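Local coordinates for endoribonuclease L-PSP/chorismate mutase-like domain-containing protein (Shewanella oneidensis, PDB 2OTM), which is of unknown function but belongs to the YjgF/L-PSP family and is a putative endoribonuclease that probably works as a trimer, at the interface of chains A and B. Sequence-based numbering; all coordinates share one arbitrary frame. Chains: chain A/B, Hypothetical protein.

Contact 1: the interface of chains A and B. Residues chain A 38-40, 97, 135, 149, 151; chain B 95, 131, 133.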
loop_
_atom_site.group_PDB
_atom_site.type_symbol
_atom_site.label_atom_id
_atom_site.label_comp_id
_atom_site.label_asym_id
_atom_site.label_seq_id
_atom_site.Cartn_x
_atom_site.Cartn_y
_atom_site.Cartn_z
HETATM N N MSE A 38 7.733 9.134 -5.546
HETATM C CA MSE A 38 7.346 8.333 -4.403
HETATM C C MSE A 38 8.562 7.787 -3.685
HETATM O O MSE A 38 9.457 7.234 -4.302
HETATM C CB MSE A 38 6.420 7.190 -4.864
HETATM C CG MSE A 38 7.073 6.171 -5.783
HETATM SE SE MSE A 38 5.714 5.113 -6.767
HETATM C CE MSE A 38 4.806 6.369 -7.598
ATOM N N THR A 39 8.597 7.957 -2.365
ATOM C CA THR A 39 9.720 7.500 -1.585
ATOM C C THR A 39 9.552 6.042 -1.242
ATOM O O THR A 39 8.434 5.493 -1.274
ATOM C CB THR A 39 9.893 8.309 -0.281
ATOM O OG1 THR A 39 8.863 7.953 0.654
ATOM C CG2 THR A 39 9.862 9.814 -0.580
ATOM N N SER A 40 10.682 5.401 -0.932
ATOM C CA SER A 40 10.652 4.166 -0.196
ATOM C C SER A 40 10.483 4.491 1.289
ATOM O O SER A 40 10.218 5.628 1.667
ATOM C CB SER A 40 11.885 3.290 -0.459
ATOM O OG SER A 40 12.012 2.962 -1.837
ATOM N N GLU A 97 1.548 7.535 3.453
ATOM C CA GLU A 97 1.213 6.165 3.831
ATOM C C GLU A 97 2.169 5.786 4.958
ATOM O O GLU A 97 3.364 5.850 4.785
ATOM C CB GLU A 97 1.235 5.205 2.619
ATOM C CG GLU A 97 0.283 5.684 1.495
ATOM C CD GLU A 97 0.164 4.764 0.272
ATOM O OE1 GLU A 97 0.957 3.822 0.124
ATOM O OE2 GLU A 97 -0.742 5.001 -0.565
ATOM N N TRP A 135 -1.450 1.596 8.382
ATOM C CA TRP A 135 -1.425 0.159 8.681
ATOM C C TRP A 135 -0.750 -0.091 9.991
ATOM O O TRP A 135 0.092 0.697 10.416
ATOM C CB TRP A 135 -0.660 -0.674 7.660
ATOM C CG TRP A 135 -1.133 -0.617 6.217
ATOM C CD1 TRP A 135 -2.062 -1.416 5.598
ATOM C CD2 TRP A 135 -0.619 0.246 5.221
ATOM N NE1 TRP A 135 -2.180 -1.070 4.256
ATOM C CE2 TRP A 135 -1.256 -0.085 3.996
ATOM C CE3 TRP A 135 0.364 1.235 5.228
ATOM C CZ2 TRP A 135 -0.962 0.576 2.810
ATOM C CZ3 TRP A 135 0.662 1.871 4.044
ATOM C CH2 TRP A 135 0.006 1.535 2.857
ATOM N N TYR A 149 5.933 6.840 4.153
ATOM C CA TYR A 149 6.142 6.909 2.734
ATOM C C TYR A 149 5.378 8.121 2.264
ATOM O O TYR A 149 4.208 8.272 2.637
ATOM C CB TYR A 149 5.548 5.664 2.055
ATOM C CG TYR A 149 6.160 4.358 2.376
ATOM C CD1 TYR A 149 5.839 3.685 3.548
ATOM C CD2 TYR A 149 7.015 3.732 1.476
ATOM C CE1 TYR A 149 6.388 2.468 3.836
ATOM C CE2 TYR A 149 7.564 2.492 1.757
ATOM C CZ TYR A 149 7.233 1.871 2.935
ATOM O OH TYR A 149 7.700 0.645 3.176
ATOM N N PHE A 151 4.294 10.684 -1.228
ATOM C CA PHE A 151 4.043 10.752 -2.675
ATOM C C PHE A 151 3.827 12.254 -2.988
ATOM O O PHE A 151 3.006 12.918 -2.348
ATOM C CB PHE A 151 2.789 9.976 -3.076
ATOM C CG PHE A 151 2.841 8.527 -2.733
ATOM C CD1 PHE A 151 2.669 8.112 -1.411
ATOM C CD2 PHE A 151 3.103 7.581 -3.710
ATOM C CE1 PHE A 151 2.745 6.768 -1.070
ATOM C CE2 PHE A 151 3.180 6.221 -3.384
ATOM C CZ PHE A 151 3.021 5.812 -2.086
ATOM N N ARG B 95 8.171 0.386 -9.107
ATOM C CA ARG B 95 7.765 0.102 -7.729
ATOM C C ARG B 95 7.517 -1.382 -7.502
ATOM O O ARG B 95 6.916 -2.064 -8.333
ATOM C CB ARG B 95 6.496 0.878 -7.423
ATOM C CG ARG B 95 5.944 0.748 -6.018
ATOM C CD ARG B 95 6.659 1.662 -5.135
ATOM N NE ARG B 95 5.877 2.103 -3.996
ATOM C CZ ARG B 95 6.276 3.081 -3.185
ATOM N NH1 ARG B 95 7.433 3.671 -3.403
ATOM N NH2 ARG B 95 5.533 3.461 -2.164
ATOM N N SER B 131 11.712 1.845 -6.420
ATOM C CA SER B 131 11.439 2.082 -5.006
ATOM C C SER B 131 10.649 0.890 -4.501
ATOM O O SER B 131 10.176 0.066 -5.284
ATOM C CB SER B 131 10.672 3.392 -4.745
ATOM O OG SER B 131 9.428 3.458 -5.438
HETATM N N MSE B 133 8.023 -0.832 -1.093
HETATM C CA MSE B 133 7.318 -0.877 0.187
HETATM C C MSE B 133 7.387 -2.289 0.711
HETATM O O MSE B 133 7.393 -3.277 -0.044
HETATM C CB MSE B 133 5.836 -0.484 0.025
HETATM C CG MSE B 133 5.598 0.839 -0.631
HETATM SE SE MSE B 133 3.688 1.388 -0.425
HETATM C CE MSE B 133 3.615 1.934 1.414
HETATM O O HOH W 1 5.943 6.246 -1.234
#
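A chi1 of -178°, with CG opposite the backbone N, and a turn at chi2 (82°) carry the guanidinium of B:Arg95 to the carbonyl of A:Thr39 in strand 36-39 of chain A; B:Met133 runs straight until its bend at chi3 (75°), which tucks its terminal methyl against A:Tyr149. The site lies between subunits of a YjgF-family protein, whose members typically assemble as trimers. NH1 of B:Arg95 donates to the carbonyl O of A:Thr39 at 3.0 Å, from above the carbonyl plane although nearly within the guanidinium's own plane. The same nitrogen gives its other N-H to OG of B:Ser131 (2.9 Å), a small hydroxyl that, with the A:Thr39 carbonyl, should restrict the rotation of the guanidinium. NH2 is joined through water 1 to the A:Thr39 carbonyl, so arginine, with several donors in one plane, suits a strand end offering a backbone acceptor. Beneath NH2 lies the rim of A:Phe151, its CZ 3.4 Å away and its ring steeply inclined to the guanidinium, while the flexible A:Met38 lays its selenium 3.9 Å from B:Arg95 CD. B:Met133, like A:Met38 a selenomethionine, sets CE over the centre of the A:Tyr149 ring, 3.5 Å from the centroid, and its CG beside CE2. An unbranched, pliable chain can follow such an aromatic face closely. The methyl also meets OE1 of A:Glu97, itself in the plane of the A:Trp135 ring at its edge, and A:Trp135 CH2 at 3.9 Å.

Contact 2: the interface of chains A and B. Residues chain A 25-27; chain B 114, 117, 130, 132.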
loop_
_atom_site.group_PDB
_atom_site.type_symbol
_atom_site.label_atom_id
_atom_site.label_comp_id
_atom_site.label_asym_id
_atom_site.label_seq_id
_atom_site.Cartn_x
_atom_site.Cartn_y
_atom_site.Cartn_z
ATOM N N GLY A 25 18.051 -2.327 1.329
ATOM C CA GLY A 25 18.055 -3.434 0.369
ATOM C C GLY A 25 18.396 -2.847 -0.995
ATOM O O GLY A 25 18.808 -1.675 -1.084
ATOM N N ASN A 26 18.196 -3.641 -2.049
ATOM C CA ASN A 26 18.651 -3.261 -3.382
ATOM C C ASN A 26 17.562 -2.490 -4.137
ATOM O O ASN A 26 17.078 -2.895 -5.186
ATOM C CB ASN A 26 19.159 -4.509 -4.110
ATOM C CG ASN A 26 20.329 -5.153 -3.371
ATOM O OD1 ASN A 26 21.195 -4.447 -2.866
ATOM N ND2 ASN A 26 20.341 -6.488 -3.273
ATOM N N TYR A 27 17.194 -1.349 -3.580
ATOM C CA TYR A 27 16.092 -0.541 -4.111
ATOM C C TYR A 27 16.492 0.932 -3.985
ATOM O O TYR A 27 17.427 1.274 -3.234
ATOM C CB TYR A 27 14.775 -0.877 -3.349
ATOM C CG TYR A 27 14.803 -0.578 -1.856
ATOM C CD1 TYR A 27 14.487 0.693 -1.361
ATOM C CD2 TYR A 27 15.155 -1.563 -0.930
ATOM C CE1 TYR A 27 14.545 0.972 -0.001
ATOM C CE2 TYR A 27 15.184 -1.284 0.451
ATOM C CZ TYR A 27 14.889 -0.017 0.901
ATOM O OH TYR A 27 14.936 0.280 2.266
ATOM N N ASP B 114 14.632 -8.704 -0.741
ATOM C CA ASP B 114 15.698 -8.570 -1.733
ATOM C C ASP B 114 15.666 -9.682 -2.766
ATOM O O ASP B 114 16.223 -9.508 -3.828
ATOM C CB ASP B 114 17.092 -8.536 -1.078
ATOM C CG ASP B 114 17.439 -7.183 -0.479
ATOM O OD1 ASP B 114 16.833 -6.156 -0.877
ATOM O OD2 ASP B 114 18.328 -7.170 0.406
ATOM N N SER B 117 13.710 -7.756 -5.245
ATOM C CA SER B 117 14.464 -6.618 -5.782
ATOM C C SER B 117 15.618 -7.064 -6.660
ATOM O O SER B 117 15.817 -6.503 -7.744
ATOM C CB SER B 117 14.946 -5.689 -4.666
ATOM O OG SER B 117 13.851 -5.067 -3.989
ATOM N N HIS B 130 13.926 0.302 -8.807
ATOM C CA HIS B 130 12.611 0.551 -8.256
ATOM C C HIS B 130 12.705 1.047 -6.839
ATOM O O HIS B 130 13.680 0.710 -6.153
ATOM C CB HIS B 130 11.836 -0.750 -8.203
ATOM C CG HIS B 130 12.558 -1.851 -7.488
ATOM N ND1 HIS B 130 13.514 -2.630 -8.106
ATOM C CD2 HIS B 130 12.468 -2.305 -6.215
ATOM C CE1 HIS B 130 13.994 -3.496 -7.235
ATOM N NE2 HIS B 130 13.359 -3.338 -6.085
ATOM N N ARG B 132 10.498 0.773 -3.186
ATOM C CA ARG B 132 9.743 -0.349 -2.668
ATOM C C ARG B 132 9.098 -0.073 -1.330
ATOM O O ARG B 132 9.532 0.847 -0.589
ATOM C CB ARG B 132 10.609 -1.626 -2.630
ATOM C CG ARG B 132 11.292 -1.942 -1.333
ATOM C CD ARG B 132 12.096 -3.239 -1.478
ATOM N NE ARG B 132 12.704 -3.562 -0.207
ATOM C CZ ARG B 132 13.659 -4.459 -0.005
ATOM N NH1 ARG B 132 14.148 -5.187 -0.992
ATOM N NH2 ARG B 132 14.103 -4.629 1.224
HETATM O O HOH W 2 16.363 -1.073 -7.466
#
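The side chains of A:Tyr27 and B:Arg132 run nearly perpendicular to each other, the flat phenol ring lying against the long, nearly straight arginine chain. Followed outward, A:Tyr27 first sets its CB 3.4 Å from the carbonyl O of B:His130 and beside the imidazole. A chi1 of 62° places its CG over the backbone, flanked by N and C, which turns the ring toward B:Arg132 and brings CG against the arginine's CG and CD. CD2 lies over one face of the guanidinium, toward its rim, 3.4 Å from CZ. CE2 continues along the same group, meeting NE and NH2, with ring and guanidinium planes 30° apart. Tyrosine suits this place because its broad face can cover both the aliphatic stem and the flat head of an arginine.

The guanidinium is positioned from its own subunit. NH1 forms a salt bridge with OD1 of B:Asp114 (2.9 Å) and donates to OG of B:Ser117, which lies in the guanidinium plane. That hydroxyl also hydrogen-bonds to NE2 of B:His130 at 2.8 Å, so the short serine links arginine and imidazole. B:Asp114 OD1 has a second task: it accepts the backbone N-H of A:Asn26 at 3.1 Å, from the opposite face of the carboxylate to the arginine. A carboxylate oxygen can serve both donors. A:Gly25, without a side chain, lets its CA sit close beside the carboxylate. Water 2 bridges the A:Asn26 carbonyl and the backbone N of B:His130. In the fold, a loop of chain A, residues 25-27, lies against chain B where helix 109-124 faces the start of strand 131-136 and the residue just before it.

The centres of the C-alpha atoms of contact 1 and contact 2 are about 12 Å apart, and strand 131-136 of chain B joins them. Its consecutive residues B:Ser131, B:Arg132 and B:Met133 serve contacts 1, 2 and 1 in turn, as expected when side chains alternate along a strand. Contact 1 adds B:Arg95 of strand 92-100 and meets chiefly strands 36-39, 92-100, 131-136 and 146-153 of chain A; contact 2 receives a loop beside helix 109-124 of chain B. Chain A thus appears to engage side chains pointing to either side of strand 131-136. With no exact two-fold and three copies deposited, a family-typical trimer fits.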